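PDB 4HKT: inositol 2-dehydrogenase from Sinorhizobium meliloti, which oxidises myo-inositol to scyllo-inosose (2-keto-myo-inositol) with NAD+ as the electron acceptor, the first step of myo-inositol degradation to acetyl-CoA. Local coordinates for residues A66-T71 and A89-K94; V119-R124 and T173-D178. All blocks are in the same frame, centred on the assembly; numbering follows the deposited sequence.

The two contacts illustrate how a two-domain dehydrogenase of the Gfo/Idh/MocA family is built: the strands of a nucleotide-binding sheet come first along the chain, and the segment leaving its last strand packs on the second domain. Contact 1 pairs strands 66-69 and 89-93 inside the parallel Rossmann sheet. Contact 2 follows it in the chain and begins at strand 117-120, the neighbour of 89-93 and the last strand of that sheet, whose exit packs on helix 168-184. Their centres are about 15 Å apart, yet they touch: Cys92 O lies 2.9 Å from Gly120 N, probably hydrogen-bonded, and Lys94 reaches over to pack on Ile174 and His175. Core pairing thus passes directly into the interdomain junction.

Contact 1: residues A66-T71 and A89-K94; sequences AVVICT and AIFCEK
Strands 66-69 and 89-93 run parallel, 14° apart in direction, and four nearly straight backbone hydrogen bonds join them, from Val67 N to Ala89 O (2.8 Å), Phe91 N to Val67 O, Ile69 N to Phe91 O (2.8 Å) and Glu93 N to Ile69 O. Phe91 O also receives the CA-H of Val68. On one face of the sheet Ala66 sits beside Ala89, and Val68 beside Phe91; with CG1 anti to its backbone N (chi1 170°), Val68 brings that methyl obliquely to the phenyl ring, 4.0 Å from Phe91 CD2. On the opposite face Ile69 lies alongside Ile90, its CD1 3.6 Å from Ile90 CG2, while the sulfur of Cys92 rests against Ile69 CB at 3.9 Å. At the C-terminal ends Glu93 packs its CB on Ile69 O, but its bent chain carries the carboxylate away to His18 of helix 13-24. The pair closes a right-handed beta-alpha-beta crossover of the Rossmann fold: helix 76-85 covers the Val67 and Cys92 face, helix 281-297 meets Ala89 and Phe91 on the other, and strand 4-9 bonds to the far edge of 66-69.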
ATOM      1  N   ALA B  66      42.766  -7.115   8.143  1.00 27.26           N
ATOM      2  CA  ALA B  66      41.916  -6.262   7.367  1.00 28.56           C
ATOM      3  C   ALA B  66      41.652  -5.015   8.173  1.00 26.91           C
ATOM      4  O   ALA B  66      41.576  -5.091   9.411  1.00 26.53           O
ATOM      5  CB  ALA B  66      40.613  -6.979   7.064  1.00 29.73           C
ATOM      6  N   VAL B  67      41.499  -3.883   7.471  1.00 26.51           N
ATOM      7  CA  VAL B  67      41.112  -2.621   8.092  1.00 28.15           C
ATOM      8  C   VAL B  67      39.835  -2.056   7.506  1.00 28.06           C
ATOM      9  O   VAL B  67      39.539  -2.254   6.331  1.00 28.93           O
ATOM     10  CB  VAL B  67      42.200  -1.512   8.000  1.00 28.67           C
ATOM     11  CG1 VAL B  67      43.369  -1.880   8.879  1.00 32.64           C
ATOM     12  CG2 VAL B  67      42.665  -1.277   6.576  1.00 26.66           C
ATOM     13  N   VAL B  68      39.098  -1.357   8.364  1.00 28.25           N
ATOM     14  CA  VAL B  68      37.925  -0.600   7.986  1.00 27.59           C
ATOM     15  C   VAL B  68      38.289   0.854   8.235  1.00 25.19           C
ATOM     16  O   VAL B  68      38.578   1.243   9.371  1.00 25.20           O
ATOM     17  CB  VAL B  68      36.712  -1.017   8.830  1.00 28.35           C
ATOM     18  CG1 VAL B  68      35.555  -0.072   8.606  1.00 29.59           C
ATOM     19  CG2 VAL B  68      36.306  -2.454   8.490  1.00 29.15           C
ATOM     20  N   ILE B  69      38.292   1.650   7.171  1.00 23.99           N
ATOM     21  CA  ILE B  69      38.689   3.055   7.268  1.00 23.25           C
ATOM     22  C   ILE B  69      37.428   3.933   7.271  1.00 26.19           C
ATOM     23  O   ILE B  69      36.704   4.045   6.246  1.00 21.59           O
ATOM     24  CB  ILE B  69      39.633   3.474   6.130  1.00 22.79           C
ATOM     25  CG1 ILE B  69      40.859   2.567   6.066  1.00 23.95           C
ATOM     26  CG2 ILE B  69      40.005   4.944   6.274  1.00 22.81           C
ATOM     27  CD1 ILE B  69      41.674   2.697   4.787  1.00 23.16           C
ATOM     28  N   CYS B  70      37.186   4.523   8.445  1.00 26.99           N
ATOM     29  CA  CYS B  70      36.063   5.398   8.735  1.00 28.36           C
ATOM     30  C   CYS B  70      36.569   6.749   9.260  1.00 26.67           C
ATOM     31  O   CYS B  70      35.852   7.428   9.954  1.00 25.75           O
ATOM     32  CB  CYS B  70      35.167   4.754   9.805  1.00 30.40           C
ATOM     33  SG  CYS B  70      34.532   3.156   9.257  1.00 37.93           S
ATOM     34  N   THR B  71      37.799   7.109   8.943  1.00 25.91           N
ATOM     35  CA  THR B  71      38.366   8.385   9.366  1.00 27.01           C
ATOM     36  C   THR B  71      37.877   9.497   8.436  1.00 27.14           C
ATOM     37  O   THR B  71      37.178   9.239   7.464  1.00 28.75           O
ATOM     38  CB  THR B  71      39.905   8.309   9.339  1.00 27.63           C
ATOM     39  OG1 THR B  71      40.310   7.717   8.105  1.00 26.99           O
ATOM     40  CG2 THR B  71      40.436   7.477  10.505  1.00 28.03           C
ATOM     41  N   ALA B  89      43.908  -6.281   3.936  1.00 26.93           N
ATOM     42  CA  ALA B  89      42.730  -6.043   3.087  1.00 25.40           C
ATOM     43  C   ALA B  89      42.086  -4.760   3.607  1.00 23.58           C
ATOM     44  O   ALA B  89      42.128  -4.474   4.797  1.00 22.53           O
ATOM     45  CB  ALA B  89      41.748  -7.218   3.161  1.00 25.86           C
ATOM     46  N   ILE B  90      41.454  -4.001   2.713  1.00 23.98           N
ATOM     47  CA  ILE B  90      40.982  -2.653   3.037  1.00 21.95           C
ATOM     48  C   ILE B  90      39.524  -2.448   2.623  1.00 20.11           C
ATOM     49  O   ILE B  90      39.126  -2.664   1.474  1.00 19.03           O
ATOM     50  CB  ILE B  90      41.822  -1.604   2.284  1.00 21.89           C
ATOM     51  CG1 ILE B  90      43.307  -1.775   2.557  1.00 22.30           C
ATOM     52  CG2 ILE B  90      41.410  -0.198   2.650  1.00 22.48           C
ATOM     53  CD1 ILE B  90      44.134  -1.590   1.306  1.00 23.62           C
ATOM     54  N   PHE B  91      38.744  -2.043   3.581  1.00 19.38           N
ATOM     55  CA  PHE B  91      37.424  -1.552   3.311  1.00 21.91           C
ATOM     56  C   PHE B  91      37.479  -0.057   3.623  1.00 21.54           C
ATOM     57  O   PHE B  91      37.792   0.323   4.756  1.00 25.42           O
ATOM     58  CB  PHE B  91      36.380  -2.226   4.194  1.00 22.07           C
ATOM     59  CG  PHE B  91      35.027  -1.640   4.035  1.00 23.52           C
ATOM     60  CD1 PHE B  91      34.133  -2.167   3.109  1.00 25.29           C
ATOM     61  CD2 PHE B  91      34.672  -0.523   4.743  1.00 23.91           C
ATOM     62  CE1 PHE B  91      32.898  -1.580   2.916  1.00 24.51           C
ATOM     63  CE2 PHE B  91      33.448   0.078   4.555  1.00 25.42           C
ATOM     64  CZ  PHE B  91      32.557  -0.451   3.632  1.00 23.99           C
ATOM     65  N   CYS B  92      37.139   0.785   2.654  1.00 20.52           N
ATOM     66  CA  CYS B  92      37.174   2.212   2.887  1.00 19.75           C
ATOM     67  C   CYS B  92      35.834   2.904   2.640  1.00 20.33           C
ATOM     68  O   CYS B  92      35.279   2.773   1.573  1.00 19.82           O
ATOM     69  CB  CYS B  92      38.254   2.858   2.022  1.00 19.29           C
ATOM     70  SG  CYS B  92      38.621   4.546   2.543  1.00 23.02           S
ATOM     71  N   GLU B  93      35.325   3.623   3.633  1.00 21.75           N
ATOM     72  CA  GLU B  93      34.152   4.471   3.428  1.00 24.87           C
ATOM     73  C   GLU B  93      34.379   5.480   2.274  1.00 23.90           C
ATOM     74  O   GLU B  93      35.501   5.926   2.026  1.00 21.36           O
ATOM     75  CB  GLU B  93      33.785   5.214   4.694  1.00 28.83           C
ATOM     76  CG  GLU B  93      32.859   4.437   5.619  1.00 36.88           C
ATOM     77  CD  GLU B  93      31.476   4.188   5.004  1.00 38.20           C
ATOM     78  OE1 GLU B  93      30.990   5.048   4.237  1.00 40.39           O
ATOM     79  OE2 GLU B  93      30.913   3.103   5.249  1.00 40.09           O
ATOM     80  N   LYS B  94      33.303   5.820   1.583  1.00 23.23           N
ATOM     81  CA  LYS B  94      33.381   6.786   0.513  1.00 25.79           C
ATOM     82  C   LYS B  94      33.934   8.075   1.085  1.00 24.09           C
ATOM     83  O   LYS B  94      33.724   8.361   2.258  1.00 24.23           O
ATOM     84  CB  LYS B  94      32.006   7.052  -0.086  1.00 27.12           C
ATOM     85  CG  LYS B  94      31.171   7.957   0.782  1.00 28.01           C
ATOM     86  CD  LYS B  94      30.045   8.581   0.021  1.00 31.22           C
ATOM     87  CE  LYS B  94      29.233   9.448   0.945  1.00 29.68           C
ATOM     88  NZ  LYS B  94      29.897  10.751   1.126  1.00 28.65           N
TER

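Contact 2: residues V119-R124 and T173-D178. With EDO (1,2-ethanediol), chain S.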
ATOM      1  N   VAL B 119      35.039  -0.382  -1.540  1.00 20.63           N
ATOM      2  CA  VAL B 119      34.661   0.948  -1.116  1.00 19.77           C
ATOM      3  C   VAL B 119      33.265   0.878  -0.551  1.00 19.67           C
ATOM      4  O   VAL B 119      32.494   0.009  -0.902  1.00 24.54           O
ATOM      5  CB  VAL B 119      34.767   2.000  -2.278  1.00 20.13           C
ATOM      6  CG1 VAL B 119      36.170   2.033  -2.855  1.00 21.05           C
ATOM      7  CG2 VAL B 119      33.773   1.729  -3.386  1.00 20.94           C
ATOM      8  N   GLY B 120      32.915   1.813   0.291  1.00 18.87           N
ATOM      9  CA  GLY B 120      31.662   1.746   0.998  1.00 20.88           C
ATOM     10  C   GLY B 120      30.442   2.274   0.242  1.00 22.11           C
ATOM     11  O   GLY B 120      29.924   3.341   0.564  1.00 23.05           O
ATOM     12  N   PHE B 121      29.980   1.556  -0.775  1.00 20.08           N
ATOM     13  CA  PHE B 121      28.687   1.920  -1.356  1.00 20.42           C
ATOM     14  C   PHE B 121      27.728   0.866  -0.821  1.00 20.99           C
ATOM     15  O   PHE B 121      27.411  -0.099  -1.493  1.00 19.01           O
ATOM     16  CB  PHE B 121      28.723   1.936  -2.866  1.00 19.49           C
ATOM     17  CG  PHE B 121      29.485   3.103  -3.454  1.00 19.76           C
ATOM     18  CD1 PHE B 121      29.191   4.381  -3.090  1.00 21.05           C
ATOM     19  CD2 PHE B 121      30.392   2.906  -4.464  1.00 21.35           C
ATOM     20  CE1 PHE B 121      29.862   5.448  -3.653  1.00 23.05           C
ATOM     21  CE2 PHE B 121      31.055   3.957  -5.056  1.00 20.78           C
ATOM     22  CZ  PHE B 121      30.805   5.238  -4.637  1.00 21.17           C
ATOM     23  N   ASN B 122      27.301   1.069   0.406  1.00 21.88           N
ATOM     24  CA  ASN B 122      26.543   0.051   1.149  1.00 23.59           C
ATOM     25  C   ASN B 122      25.184  -0.248   0.551  1.00 23.33           C
ATOM     26  O   ASN B 122      24.611  -1.347   0.763  1.00 23.43           O
ATOM     27  CB  ASN B 122      26.358   0.503   2.586  1.00 25.64           C
ATOM     28  CG  ASN B 122      25.800   1.905   2.673  1.00 27.75           C
ATOM     29  OD1 ASN B 122      26.496   2.868   2.407  1.00 30.45           O
ATOM     30  ND2 ASN B 122      24.534   2.018   3.003  1.00 30.22           N
ATOM     31  N   ARG B 123      24.659   0.700  -0.224  1.00 20.80           N
ATOM     32  CA  ARG B 123      23.345   0.527  -0.817  1.00 19.78           C
ATOM     33  C   ARG B 123      23.294  -0.635  -1.768  1.00 19.79           C
ATOM     34  O   ARG B 123      22.250  -1.242  -1.933  1.00 20.25           O
ATOM     35  CB  ARG B 123      22.831   1.822  -1.449  1.00 20.04           C
ATOM     36  CG  ARG B 123      22.695   2.912  -0.416  1.00 21.17           C
ATOM     37  CD  ARG B 123      22.223   4.213  -1.030  1.00 20.92           C
ATOM     38  NE  ARG B 123      22.502   5.317  -0.121  1.00 22.38           N
ATOM     39  CZ  ARG B 123      22.264   6.602  -0.388  1.00 24.79           C
ATOM     40  NH1 ARG B 123      21.745   6.962  -1.561  1.00 23.79           N
ATOM     41  NH2 ARG B 123      22.544   7.539   0.521  1.00 23.62           N
ATOM     42  N   ARG B 124      24.416  -0.999  -2.342  1.00 20.51           N
ATOM     43  CA  ARG B 124      24.456  -2.167  -3.179  1.00 22.57           C
ATOM     44  C   ARG B 124      24.192  -3.498  -2.403  1.00 24.14           C
ATOM     45  O   ARG B 124      23.961  -4.517  -3.042  1.00 23.67           O
ATOM     46  CB  ARG B 124      25.801  -2.280  -3.855  1.00 22.27           C
ATOM     47  CG  ARG B 124      26.114  -1.272  -4.924  1.00 23.16           C
ATOM     48  CD  ARG B 124      27.384  -1.703  -5.584  1.00 24.17           C
ATOM     49  NE  ARG B 124      27.759  -0.777  -6.618  1.00 26.67           N
ATOM     50  CZ  ARG B 124      28.291  -1.133  -7.769  1.00 25.68           C
ATOM     51  NH1 ARG B 124      28.543  -2.427  -8.047  1.00 27.61           N
ATOM     52  NH2 ARG B 124      28.592  -0.188  -8.649  1.00 24.55           N
ATOM     53  N   THR B 173      25.129  12.793  -3.669  1.00 15.85           N
ATOM     54  CA  THR B 173      24.667  12.192  -4.924  1.00 16.18           C
ATOM     55  C   THR B 173      25.563  11.068  -5.405  1.00 15.74           C
ATOM     56  O   THR B 173      25.164  10.206  -6.181  1.00 14.07           O
ATOM     57  CB  THR B 173      24.581  13.258  -6.006  1.00 16.05           C
ATOM     58  OG1 THR B 173      24.075  14.449  -5.429  1.00 15.87           O
ATOM     59  CG2 THR B 173      23.617  12.790  -7.105  1.00 16.45           C
ATOM     60  N   ILE B 174      26.800  11.087  -4.927  1.00 16.41           N
ATOM     61  CA  ILE B 174      27.736  10.028  -5.192  1.00 16.98           C
ATOM     62  C   ILE B 174      27.158   8.607  -4.999  1.00 16.29           C
ATOM     63  O   ILE B 174      27.398   7.736  -5.811  1.00 16.46           O
ATOM     64  CB  ILE B 174      29.096  10.267  -4.430  1.00 18.68           C
ATOM     65  CG1 ILE B 174      30.187   9.387  -5.025  1.00 20.99           C
ATOM     66  CG2 ILE B 174      28.972  10.053  -2.947  1.00 18.63           C
ATOM     67  CD1 ILE B 174      31.597   9.807  -4.671  1.00 23.55           C
ATOM     68  N   HIS B 175      26.413   8.371  -3.934  1.00 17.43           N
ATOM     69  CA  HIS B 175      25.741   7.106  -3.722  1.00 17.99           C
ATOM     70  C   HIS B 175      24.735   6.781  -4.852  1.00 17.14           C
ATOM     71  O   HIS B 175      24.624   5.630  -5.267  1.00 16.78           O
ATOM     72  CB  HIS B 175      24.948   7.147  -2.430  1.00 20.12           C
ATOM     73  CG  HIS B 175      25.783   7.041  -1.209  1.00 21.32           C
ATOM     74  ND1 HIS B 175      26.446   5.880  -0.869  1.00 21.82           N
ATOM     75  CD2 HIS B 175      26.010   7.918  -0.212  1.00 22.04           C
ATOM     76  CE1 HIS B 175      27.078   6.062   0.274  1.00 23.64           C
ATOM     77  NE2 HIS B 175      26.831   7.287   0.693  1.00 23.54           N
ATOM     78  N   ASP B 176      24.025   7.801  -5.302  1.00 16.33           N
ATOM     79  CA  ASP B 176      23.041   7.660  -6.388  1.00 16.58           C
ATOM     80  C   ASP B 176      23.670   7.489  -7.742  1.00 15.44           C
ATOM     81  O   ASP B 176      23.127   6.750  -8.542  1.00 15.75           O
ATOM     82  CB  ASP B 176      22.077   8.805  -6.408  1.00 16.24           C
ATOM     83  CG  ASP B 176      21.352   8.963  -5.087  1.00 18.07           C
ATOM     84  OD1 ASP B 176      20.762   7.984  -4.591  1.00 17.40           O
ATOM     85  OD2 ASP B 176      21.425  10.063  -4.515  1.00 18.10           O
ATOM     86  N   PHE B 177      24.812   8.136  -8.006  1.00 16.13           N
ATOM     87  CA  PHE B 177      25.589   7.803  -9.195  1.00 14.72           C
ATOM     88  C   PHE B 177      26.015   6.330  -9.216  1.00 15.28           C
ATOM     89  O   PHE B 177      25.897   5.666 -10.240  1.00 13.44           O
ATOM     90  CB  PHE B 177      26.806   8.686  -9.354  1.00 15.55           C
ATOM     91  CG  PHE B 177      26.494  10.157  -9.492  1.00 15.42           C
ATOM     92  CD1 PHE B 177      25.579  10.612 -10.409  1.00 16.54           C
ATOM     93  CD2 PHE B 177      27.163  11.083  -8.733  1.00 14.84           C
ATOM     94  CE1 PHE B 177      25.301  11.984 -10.544  1.00 16.60           C
ATOM     95  CE2 PHE B 177      26.916  12.430  -8.856  1.00 15.57           C
ATOM     96  CZ  PHE B 177      25.990  12.902  -9.771  1.00 16.16           C
ATOM     97  N   ASP B 178      26.566   5.843  -8.106  1.00 15.39           N
ATOM     98  CA  ASP B 178      26.845   4.413  -7.991  1.00 16.31           C
ATOM     99  C   ASP B 178      25.604   3.517  -8.208  1.00 15.62           C
ATOM    100  O   ASP B 178      25.664   2.545  -8.964  1.00 18.07           O
ATOM    101  CB  ASP B 178      27.507   4.054  -6.673  1.00 15.71           C
ATOM    102  CG  ASP B 178      27.842   2.595  -6.621  1.00 16.76           C
ATOM    103  OD1 ASP B 178      28.735   2.172  -7.367  1.00 17.13           O
ATOM    104  OD2 ASP B 178      27.174   1.839  -5.879  1.00 20.44           O
TER
HETATM  105  C1  EDO S 402      27.794  -2.761 -12.428  1.00 41.56           C
HETATM  106  O1  EDO S 402      27.230  -3.454 -11.307  1.00 40.51           O
HETATM  107  C2  EDO S 402      28.366  -1.399 -11.997  1.00 39.97           C
HETATM  108  O2  EDO S 402      29.227  -1.529 -10.844  1.00 38.18           O
HETATM  109  O   HOH W   1      22.096  10.027  -2.078  1.00 17.58           O
HETATM  110  O   HOH W   2      25.797   3.078  -1.608  1.00 18.81           O
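Asp178 holds CG anti to its backbone N (chi1 -177°), and Phe121 holds its own CG anti to the carbonyl carbon, which together lay the aspartate over the face of the phenyl ring. Asp178 CB stands 3.7 Å from the Phe121 ring centroid, almost on the normal, and the carboxylate continues across the ring with its plane only 14° from it. Arg124 grips that carboxylate side-on: NE meets the syn lone pair of Asp178 OD2 at 2.8 Å, and NH2 reaches OD1 at 2.7 Å, tilted from both planes. The two bonds fix the carboxylate's rotation, and NH2 also binds O2 of an ethanediol, probably from the crystallisation liquor, at 2.6 Å. Arg123, extended from CG to NE, lays its guanidinium flat on the His175 ring, centres 4.2 Å apart and planes at 16°. Its NH1 makes a longer salt bridge, 3.3 Å, to Asp176 OD1, which Ser151 also engages; a water links NH1 to Asp176 OD2. A second water joins Arg123 N to His175 ND1. The arrangement is an interdomain junction of the Gfo/Idh/MocA fold, in which the exit of the last Rossmann strand, through an inverse gamma turn at Gly120, packs against helix 168-184 of the C-terminal domain.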